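Local structure of coiled-coil quantitatively-enriched protein 1 (Schizosaccharomyces pombe, 7CUJ) at residues 118-122 against 293-297; 122-128 against 161-167; 229-235 against 313-317. The protein links fission yeast telomeres to the meiotic centrosome and is required for telomere length regulation and chromosome segregation, partnering Tpz1 among other telomere proteins. All coordinates share one frame. Residue numbers count along the deposited sequence, not the author numbering.

Contact 1: residues 118-122 against 293-297; sequences YSKTF and LKNGE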
loop_
_atom_site.group_PDB
_atom_site.type_symbol
_atom_site.label_atom_id
_atom_site.label_comp_id
_atom_site.label_asym_id
_atom_site.label_seq_id
_atom_site.Cartn_x
_atom_site.Cartn_y
_atom_site.Cartn_z
ATOM N N TYR A 118 -12.439 -20.929 -47.264
ATOM C CA TYR A 118 -11.768 -21.695 -46.224
ATOM C C TYR A 118 -12.782 -22.562 -45.483
ATOM O O TYR A 118 -13.894 -22.115 -45.204
ATOM C CB TYR A 118 -11.065 -20.733 -45.263
ATOM C CG TYR A 118 -10.149 -21.365 -44.245
ATOM C CD1 TYR A 118 -8.831 -21.668 -44.556
ATOM C CD2 TYR A 118 -10.588 -21.632 -42.957
ATOM C CE1 TYR A 118 -7.978 -22.236 -43.624
ATOM C CE2 TYR A 118 -9.745 -22.196 -42.010
ATOM C CZ TYR A 118 -8.436 -22.501 -42.344
ATOM O OH TYR A 118 -7.601 -23.059 -41.419
ATOM N N SER A 119 -12.382 -23.801 -45.162
ATOM C CA SER A 119 -13.277 -24.758 -44.528
ATOM C C SER A 119 -12.526 -25.703 -43.587
ATOM O O SER A 119 -12.543 -26.919 -43.773
ATOM C CB SER A 119 -14.100 -25.507 -45.554
ATOM O OG SER A 119 -13.268 -26.197 -46.474
ATOM N N LYS A 120 -11.877 -25.121 -42.571
ATOM C CA LYS A 120 -11.354 -25.856 -41.429
ATOM C C LYS A 120 -12.085 -25.365 -40.182
ATOM O O LYS A 120 -12.480 -24.204 -40.114
ATOM C CB LYS A 120 -9.841 -25.643 -41.309
ATOM C CG LYS A 120 -9.123 -26.475 -40.251
ATOM C CD LYS A 120 -7.712 -25.991 -39.986
ATOM C CE LYS A 120 -6.793 -27.071 -39.456
ATOM N NZ LYS A 120 -5.414 -26.568 -39.253
ATOM N N THR A 121 -12.264 -26.263 -39.206
ATOM C CA THR A 121 -13.027 -25.962 -38.005
ATOM C C THR A 121 -12.090 -25.411 -36.930
ATOM O O THR A 121 -11.139 -26.083 -36.534
ATOM C CB THR A 121 -13.801 -27.198 -37.522
ATOM O OG1 THR A 121 -12.856 -28.215 -37.182
ATOM C CG2 THR A 121 -14.774 -27.734 -38.551
ATOM N N PHE A 122 -12.367 -24.183 -36.468
ATOM C CA PHE A 122 -11.578 -23.561 -35.416
ATOM C C PHE A 122 -12.096 -23.963 -34.039
ATOM O O PHE A 122 -13.299 -24.108 -33.836
ATOM C CB PHE A 122 -11.599 -22.035 -35.522
ATOM C CG PHE A 122 -10.675 -21.453 -36.558
ATOM C CD1 PHE A 122 -9.298 -21.559 -36.428
ATOM C CD2 PHE A 122 -11.184 -20.790 -37.663
ATOM C CE1 PHE A 122 -8.452 -21.021 -37.387
ATOM C CE2 PHE A 122 -10.338 -20.249 -38.619
ATOM C CZ PHE A 122 -8.974 -20.368 -38.481
ATOM N N LEU A 293 -3.189 -18.896 -43.491
ATOM C CA LEU A 293 -3.985 -20.094 -43.257
ATOM C C LEU A 293 -4.502 -20.663 -44.578
ATOM O O LEU A 293 -4.632 -21.879 -44.720
ATOM C CB LEU A 293 -5.148 -19.756 -42.318
ATOM C CG LEU A 293 -4.800 -19.624 -40.835
ATOM C CD1 LEU A 293 -5.922 -18.923 -40.086
ATOM C CD2 LEU A 293 -4.521 -20.984 -40.215
ATOM N N LYS A 294 -4.797 -19.769 -45.533
ATOM C CA LYS A 294 -5.301 -20.139 -46.846
ATOM C C LYS A 294 -4.249 -20.946 -47.604
ATOM O O LYS A 294 -4.598 -21.803 -48.412
ATOM C CB LYS A 294 -5.652 -18.888 -47.659
ATOM C CG LYS A 294 -6.889 -18.124 -47.212
ATOM C CD LYS A 294 -7.042 -16.820 -47.961
ATOM C CE LYS A 294 -8.207 -15.986 -47.481
ATOM N NZ LYS A 294 -8.219 -14.651 -48.123
ATOM N N ASN A 295 -2.970 -20.660 -47.329
ATOM C CA ASN A 295 -1.851 -21.225 -48.067
ATOM C C ASN A 295 -1.200 -22.357 -47.271
ATOM O O ASN A 295 0.024 -22.461 -47.225
ATOM C CB ASN A 295 -0.832 -20.149 -48.467
ATOM C CG ASN A 295 -1.435 -18.943 -49.161
ATOM O OD1 ASN A 295 -2.623 -18.924 -49.481
ATOM N ND2 ASN A 295 -0.621 -17.925 -49.392
ATOM N N GLY A 296 -2.025 -23.196 -46.632
ATOM C CA GLY A 296 -1.597 -24.488 -46.115
ATOM C C GLY A 296 -0.762 -24.413 -44.837
ATOM O O GLY A 296 -0.060 -25.366 -44.507
ATOM N N GLU A 297 -0.862 -23.283 -44.123
ATOM C CA GLU A 297 -0.229 -23.049 -42.828
ATOM C C GLU A 297 1.227 -23.526 -42.805
ATOM O O GLU A 297 1.589 -24.417 -42.035
ATOM C CB GLU A 297 -1.109 -23.518 -41.659
ATOM C CG GLU A 297 -1.502 -24.989 -41.676
ATOM C CD GLU A 297 -2.745 -25.328 -40.864
ATOM O OE1 GLU A 297 -3.815 -24.748 -41.145
ATOM O OE2 GLU A 297 -2.643 -26.170 -39.949
#
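At the N-terminal end of interior strand 121-126 of the parallel alpha/beta sheet, the lead-in loop packs against the C-terminal end of helix 275-294 and the turn after it. Tyr118 comes first, its ring edge-on to the last helical turn: CE1 lies 3.5 Å from Leu293 O and 4.0 Å from Leu293 CB. The contact buries its OH, which finds no hydrogen-bonding partner. The extended, all-t side chain of Lys120 reaches past the helix end in a salt bridge, Lys120 NZ 2.9 Å from Glu297 OE2, with a weak hydrogen bond of 3.1 Å from NZ to Glu297 OE1. After Asn295 leaves helical geometry, Gly296 and Glu297 both have positive phi, and the Glu297 side chain points back toward Lys120. Lys294 sends its ammonium group to Asn113 O instead. Thr121 faces Leu183 and the neighbouring strand 184-188. Phe122 ends the walk inside the hydrophobic core, where its ring also meets Phe111; at the ring edge, Phe122 CZ lies 3.7 Å from Leu293 CD1.

Contact 2: residues 122-128 against 161-167; sequences FFLFISN and AIWICVS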
loop_
_atom_site.group_PDB
_atom_site.type_symbol
_atom_site.label_atom_id
_atom_site.label_comp_id
_atom_site.label_asym_id
_atom_site.label_seq_id
_atom_site.Cartn_x
_atom_site.Cartn_y
_atom_site.Cartn_z
ATOM N N PHE A 122 -12.367 -24.183 -36.468
ATOM C CA PHE A 122 -11.578 -23.561 -35.416
ATOM C C PHE A 122 -12.096 -23.963 -34.039
ATOM O O PHE A 122 -13.299 -24.108 -33.836
ATOM C CB PHE A 122 -11.599 -22.035 -35.522
ATOM C CG PHE A 122 -10.675 -21.453 -36.558
ATOM C CD1 PHE A 122 -9.298 -21.559 -36.428
ATOM C CD2 PHE A 122 -11.184 -20.790 -37.663
ATOM C CE1 PHE A 122 -8.452 -21.021 -37.387
ATOM C CE2 PHE A 122 -10.338 -20.249 -38.619
ATOM C CZ PHE A 122 -8.974 -20.368 -38.481
ATOM N N PHE A 123 -11.152 -24.132 -33.105
ATOM C CA PHE A 123 -11.424 -24.216 -31.680
ATOM C C PHE A 123 -10.791 -23.010 -30.994
ATOM O O PHE A 123 -9.582 -22.807 -31.097
ATOM C CB PHE A 123 -10.817 -25.489 -31.085
ATOM C CG PHE A 123 -11.760 -26.660 -30.980
ATOM C CD1 PHE A 123 -12.577 -26.814 -29.869
ATOM C CD2 PHE A 123 -11.824 -27.613 -31.986
ATOM C CE1 PHE A 123 -13.443 -27.894 -29.769
ATOM C CE2 PHE A 123 -12.689 -28.693 -31.886
ATOM C CZ PHE A 123 -13.496 -28.831 -30.778
ATOM N N LEU A 124 -11.617 -22.213 -30.307
ATOM C CA LEU A 124 -11.122 -21.089 -29.529
ATOM C C LEU A 124 -11.369 -21.346 -28.043
ATOM O O LEU A 124 -12.490 -21.635 -27.632
ATOM C CB LEU A 124 -11.786 -19.791 -30.002
ATOM C CG LEU A 124 -11.306 -18.515 -29.308
ATOM C CD1 LEU A 124 -11.119 -17.385 -30.305
ATOM C CD2 LEU A 124 -12.256 -18.098 -28.192
ATOM N N PHE A 125 -10.299 -21.230 -27.249
ATOM C CA PHE A 125 -10.382 -21.369 -25.805
ATOM C C PHE A 125 -10.337 -19.990 -25.155
ATOM O O PHE A 125 -9.535 -19.140 -25.537
ATOM C CB PHE A 125 -9.272 -22.285 -25.283
ATOM C CG PHE A 125 -9.532 -23.753 -25.503
ATOM C CD1 PHE A 125 -9.201 -24.361 -26.704
ATOM C CD2 PHE A 125 -10.118 -24.526 -24.511
ATOM C CE1 PHE A 125 -9.448 -25.712 -26.908
ATOM C CE2 PHE A 125 -10.357 -25.877 -24.711
ATOM C CZ PHE A 125 -10.025 -26.468 -25.911
ATOM N N ILE A 126 -11.216 -19.789 -24.166
ATOM C CA ILE A 126 -11.322 -18.530 -23.448
ATOM C C ILE A 126 -11.685 -18.842 -21.997
ATOM O O ILE A 126 -12.531 -19.694 -21.740
ATOM C CB ILE A 126 -12.332 -17.588 -24.142
ATOM C CG1 ILE A 126 -12.320 -16.174 -23.553
ATOM C CG2 ILE A 126 -13.732 -18.187 -24.164
ATOM C CD1 ILE A 126 -13.022 -15.147 -24.414
ATOM N N SER A 127 -11.030 -18.155 -21.055
ATOM C CA SER A 127 -11.126 -18.515 -19.648
ATOM C C SER A 127 -12.112 -17.607 -18.916
ATOM O O SER A 127 -11.824 -17.130 -17.820
ATOM C CB SER A 127 -9.764 -18.513 -18.991
ATOM O OG SER A 127 -9.203 -17.211 -19.002
ATOM N N ASN A 128 -13.287 -17.399 -19.522
ATOM C CA ASN A 128 -14.310 -16.520 -18.978
ATOM C C ASN A 128 -15.647 -16.817 -19.653
ATOM O O ASN A 128 -15.754 -16.747 -20.876
ATOM C CB ASN A 128 -13.933 -15.046 -19.146
ATOM C CG ASN A 128 -14.831 -14.130 -18.343
ATOM O OD1 ASN A 128 -15.841 -13.646 -18.848
ATOM N ND2 ASN A 128 -14.488 -13.910 -17.084
ATOM N N ALA A 161 -17.845 -22.959 -38.248
ATOM C CA ALA A 161 -16.679 -22.210 -38.685
ATOM C C ALA A 161 -15.716 -21.999 -37.515
ATOM O O ALA A 161 -14.503 -21.971 -37.721
ATOM C CB ALA A 161 -17.100 -20.909 -39.327
ATOM N N ILE A 162 -16.259 -21.871 -36.293
ATOM C CA ILE A 162 -15.459 -21.738 -35.079
ATOM C C ILE A 162 -16.272 -22.151 -33.847
ATOM O O ILE A 162 -17.358 -21.626 -33.610
ATOM C CB ILE A 162 -14.847 -20.321 -34.942
ATOM C CG1 ILE A 162 -14.023 -20.166 -33.660
ATOM C CG2 ILE A 162 -15.902 -19.230 -35.068
ATOM C CD1 ILE A 162 -13.020 -19.029 -33.694
ATOM N N TRP A 163 -15.731 -23.105 -33.074
ATOM C CA TRP A 163 -16.203 -23.414 -31.730
ATOM C C TRP A 163 -15.618 -22.402 -30.745
ATOM O O TRP A 163 -14.434 -22.074 -30.832
ATOM C CB TRP A 163 -15.793 -24.836 -31.319
ATOM C CG TRP A 163 -16.555 -25.964 -31.948
ATOM C CD1 TRP A 163 -16.080 -26.848 -32.875
ATOM C CD2 TRP A 163 -17.910 -26.370 -31.670
ATOM N NE1 TRP A 163 -17.043 -27.762 -33.204
ATOM C CE2 TRP A 163 -18.177 -27.495 -32.484
ATOM C CE3 TRP A 163 -18.925 -25.894 -30.830
ATOM C CZ2 TRP A 163 -19.412 -28.144 -32.479
ATOM C CZ3 TRP A 163 -20.145 -26.536 -30.826
ATOM C CH2 TRP A 163 -20.384 -27.646 -31.640
ATOM N N ILE A 164 -16.450 -21.919 -29.809
ATOM C CA ILE A 164 -15.996 -21.097 -28.694
ATOM C C ILE A 164 -16.089 -21.926 -27.417
ATOM O O ILE A 164 -17.188 -22.251 -26.969
ATOM C CB ILE A 164 -16.811 -19.790 -28.569
ATOM C CG1 ILE A 164 -16.843 -18.980 -29.868
ATOM C CG2 ILE A 164 -16.334 -18.955 -27.387
ATOM C CD1 ILE A 164 -15.482 -18.576 -30.393
ATOM N N CYS A 165 -14.930 -22.237 -26.823
ATOM C CA CYS A 165 -14.866 -23.147 -25.691
ATOM C C CYS A 165 -14.389 -22.418 -24.436
ATOM O O CYS A 165 -13.378 -21.718 -24.454
ATOM C CB CYS A 165 -13.941 -24.320 -25.988
ATOM S SG CYS A 165 -14.086 -25.672 -24.790
ATOM N N VAL A 166 -15.139 -22.598 -23.345
ATOM C CA VAL A 166 -14.743 -22.134 -22.027
ATOM C C VAL A 166 -13.692 -23.103 -21.493
ATOM O O VAL A 166 -13.894 -24.314 -21.531
ATOM C CB VAL A 166 -15.965 -22.020 -21.093
ATOM C CG1 VAL A 166 -15.573 -21.948 -19.627
ATOM C CG2 VAL A 166 -16.847 -20.839 -21.467
ATOM N N SER A 167 -12.574 -22.554 -20.998
ATOM C CA SER A 167 -11.397 -23.335 -20.644
ATOM C C SER A 167 -11.711 -24.356 -19.549
ATOM O O SER A 167 -11.008 -25.355 -19.418
ATOM C CB SER A 167 -10.235 -22.446 -20.273
ATOM O OG SER A 167 -10.464 -21.793 -19.034
#
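Strands 121-126 and 162-166 run side by side in the six-stranded parallel sheet, their short axes 4.5 Å apart and 20° from parallel. The ladder opens weakly, Phe122 N to Ala161 O at 3.3 Å, then tightens: Trp163 N to Phe122 O 2.7 Å, Leu124 N to Trp163 O 2.9 Å, Cys165 N to Leu124 O 2.6 Å, Ile126 N to Cys165 O 2.9 Å and Ser167 N to Ile126 O 3.0 Å. Phe123 and Phe125 direct their backbone bonds to strand 184-188 on the other side and, from Phe125, to Tyr189 just after it. Ser127 OG bonds Asp190, and Asn128 OD1 N-caps helix 129-141 through Leu131 N. On one face, Phe123 makes an offset stack with the five-membered ring of Trp163 (centroids 4.9 Å apart), and Cys165 CB sits over the Phe125 ring, 4.2 Å from its centroid. Leu124, Ile126, Ile162 and Ile164 line the other face. With both neighbours supplying partners, the polar backbone of strand 121-126 can be buried between two apolar layers.

Contact 3: residues 229-235 against 313-317; sequences NASFLVN and LSVAE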
loop_
_atom_site.group_PDB
_atom_site.type_symbol
_atom_site.label_atom_id
_atom_site.label_comp_id
_atom_site.label_asym_id
_atom_site.label_seq_id
_atom_site.Cartn_x
_atom_site.Cartn_y
_atom_site.Cartn_z
ATOM N N ASN A 229 10.332 -21.743 -12.458
ATOM C CA ASN A 229 11.134 -22.024 -11.278
ATOM C C ASN A 229 10.650 -21.147 -10.124
ATOM O O ASN A 229 9.526 -20.650 -10.152
ATOM C CB ASN A 229 12.633 -21.890 -11.572
ATOM C CG ASN A 229 13.029 -20.532 -12.118
ATOM O OD1 ASN A 229 12.407 -19.518 -11.806
ATOM N ND2 ASN A 229 14.069 -20.501 -12.934
ATOM N N ALA A 230 11.518 -20.957 -9.122
ATOM C CA ALA A 230 11.182 -20.215 -7.917
ATOM C C ALA A 230 10.967 -18.730 -8.219
ATOM O O ALA A 230 10.260 -18.050 -7.477
ATOM C CB ALA A 230 12.247 -20.431 -6.870
ATOM N N SER A 231 11.558 -18.237 -9.316
ATOM C CA SER A 231 11.562 -16.812 -9.617
ATOM C C SER A 231 10.513 -16.456 -10.671
ATOM O O SER A 231 10.522 -15.343 -11.198
ATOM C CB SER A 231 12.938 -16.354 -10.035
ATOM O OG SER A 231 13.268 -16.854 -11.324
ATOM N N PHE A 232 9.597 -17.392 -10.956
ATOM C CA PHE A 232 8.638 -17.221 -12.040
ATOM C C PHE A 232 7.634 -16.113 -11.722
ATOM O O PHE A 232 7.451 -15.196 -12.521
ATOM C CB PHE A 232 7.947 -18.542 -12.394
ATOM C CG PHE A 232 6.850 -18.397 -13.418
ATOM C CD1 PHE A 232 7.147 -18.082 -14.737
ATOM C CD2 PHE A 232 5.517 -18.550 -13.062
ATOM C CE1 PHE A 232 6.139 -17.936 -15.678
ATOM C CE2 PHE A 232 4.509 -18.403 -14.004
ATOM C CZ PHE A 232 4.821 -18.094 -15.309
ATOM N N LEU A 233 6.975 -16.214 -10.561
ATOM C CA LEU A 233 5.964 -15.245 -10.165
ATOM C C LEU A 233 6.599 -13.865 -10.021
ATOM O O LEU A 233 6.048 -12.875 -10.496
ATOM C CB LEU A 233 5.297 -15.691 -8.857
ATOM C CG LEU A 233 4.405 -16.930 -8.951
ATOM C CD1 LEU A 233 3.788 -17.251 -7.600
ATOM C CD2 LEU A 233 3.315 -16.748 -9.999
ATOM N N VAL A 234 7.778 -13.823 -9.391
ATOM C CA VAL A 234 8.470 -12.577 -9.099
ATOM C C VAL A 234 8.757 -11.820 -10.397
ATOM O O VAL A 234 8.540 -10.611 -10.466
ATOM C CB VAL A 234 9.729 -12.824 -8.239
ATOM C CG1 VAL A 234 10.720 -11.672 -8.290
ATOM C CG2 VAL A 234 9.366 -13.139 -6.794
ATOM N N ASN A 235 9.197 -12.549 -11.430
ATOM C CA ASN A 235 9.640 -11.949 -12.681
ATOM C C ASN A 235 8.467 -11.397 -13.492
ATOM O O ASN A 235 8.560 -10.284 -14.007
ATOM C CB ASN A 235 10.534 -12.894 -13.487
ATOM C CG ASN A 235 11.934 -12.999 -12.919
ATOM O OD1 ASN A 235 12.519 -11.998 -12.509
ATOM N ND2 ASN A 235 12.481 -14.204 -12.896
ATOM N N LEU A 313 14.212 -7.181 -18.425
ATOM C CA LEU A 313 13.410 -6.480 -17.436
ATOM C C LEU A 313 13.113 -7.390 -16.243
ATOM O O LEU A 313 12.247 -7.065 -15.434
ATOM C CB LEU A 313 12.098 -6.005 -18.074
ATOM C CG LEU A 313 12.182 -4.852 -19.077
ATOM C CD1 LEU A 313 10.791 -4.478 -19.565
ATOM C CD2 LEU A 313 12.868 -3.636 -18.467
ATOM N N SER A 314 13.823 -8.520 -16.129
ATOM C CA SER A 314 13.634 -9.417 -14.995
ATOM C C SER A 314 14.167 -8.773 -13.716
ATOM O O SER A 314 15.016 -7.885 -13.778
ATOM C CB SER A 314 14.272 -10.760 -15.237
ATOM O OG SER A 314 15.681 -10.678 -15.103
ATOM N N VAL A 315 13.675 -9.238 -12.559
ATOM C CA VAL A 315 14.049 -8.651 -11.278
ATOM C C VAL A 315 14.771 -9.664 -10.387
ATOM O O VAL A 315 15.289 -9.283 -9.340
ATOM C CB VAL A 315 12.851 -8.010 -10.543
ATOM C CG1 VAL A 315 12.265 -6.824 -11.294
ATOM C CG2 VAL A 315 11.767 -9.020 -10.202
ATOM N N ALA A 316 14.802 -10.945 -10.786
ATOM C CA ALA A 316 15.366 -11.978 -9.927
ATOM C C ALA A 316 16.064 -13.074 -10.732
ATOM O O ALA A 316 15.855 -13.197 -11.937
ATOM C CB ALA A 316 14.300 -12.544 -9.019
ATOM N N GLU A 317 16.887 -13.868 -10.024
ATOM C CA GLU A 317 17.689 -14.957 -10.566
ATOM C C GLU A 317 18.720 -14.398 -11.554
ATOM O O GLU A 317 19.916 -14.404 -11.196
ATOM C CB GLU A 317 16.816 -16.048 -11.196
ATOM C CG GLU A 317 17.509 -17.398 -11.293
ATOM C CD GLU A 317 16.701 -18.503 -11.954
ATOM O OE1 GLU A 317 16.453 -18.409 -13.174
ATOM O OE2 GLU A 317 16.319 -19.457 -11.246
#
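The contact belongs to the Tpz1-binding surface of Ccq1: the last residues of this fragment of the protein lie along the start of helix 232-243, and the Tpz1 chain touches both segments. Asn235, in the first turn of the helix, makes the main polar link. Asn235 OD1 accepts from two successive backbone amides, Val315 N and Ala316 N, each at 3.0 Å, so one carboxamide oxygen fixes the tail where it has no regular secondary structure of its own. Beside it, Val234 CG1 packs on Val315 CG2 at 3.4 Å and on Ala316 CB at 3.8 Å; Val234 also touches Phe40 of helix 34-41. The lead-in to the helix is a type I beta turn from Asn229 to Phe232 that contains an Asx turn, in which Asn229 OD1 accepts from Ser231 N at 2.9 Å and also from Ser231 OG at 2.8 Å. Ser231 occupies the N-cap position, but its hydroxyl, committed to Asn229, makes no capping bond; its CB lies 4.2 Å from Ala316 CB. Asn229 has its amide nitrogen left for the fragment's end, where ND2 gives a weak hydrogen bond of 3.2 Å to OE1 of the poorly ordered Glu317. The tail meanwhile turns polar backbone atoms toward the partner protein: Leu313 O accepts a hydrogen bond from a basic side chain of the Tpz1 chain, and Val315 and Glu317 form backbone hydrogen bonds with Tpz1. Apolar side chains of Tpz1 rest on Ala230 and Ser231, while Leu313 packs on Val239 and Leu243, farther along helix 232-243.

In the fold
After strand 11-16 and four helices, the chain opens contact 1 in the loop before strand 121-126; the strand continues into contact 2, the two sharing Phe122. Contact 2 closes first, after helix 129-141 and strand 146-148, when strand 162-166 joins the sheet, so it lies within the span of contact 1. The chain then adds strands 184-188 and 208-213 and opens contact 3 at helix 232-243. Contact 1 closes next, and contact 3 only at the end of this fragment, so these two cross. Their centres are about 38 Å apart: contact 1 ties the C-terminal end of helix 275-294 to the start of interior strand 121-126, contact 3 the tail to helix 232-243.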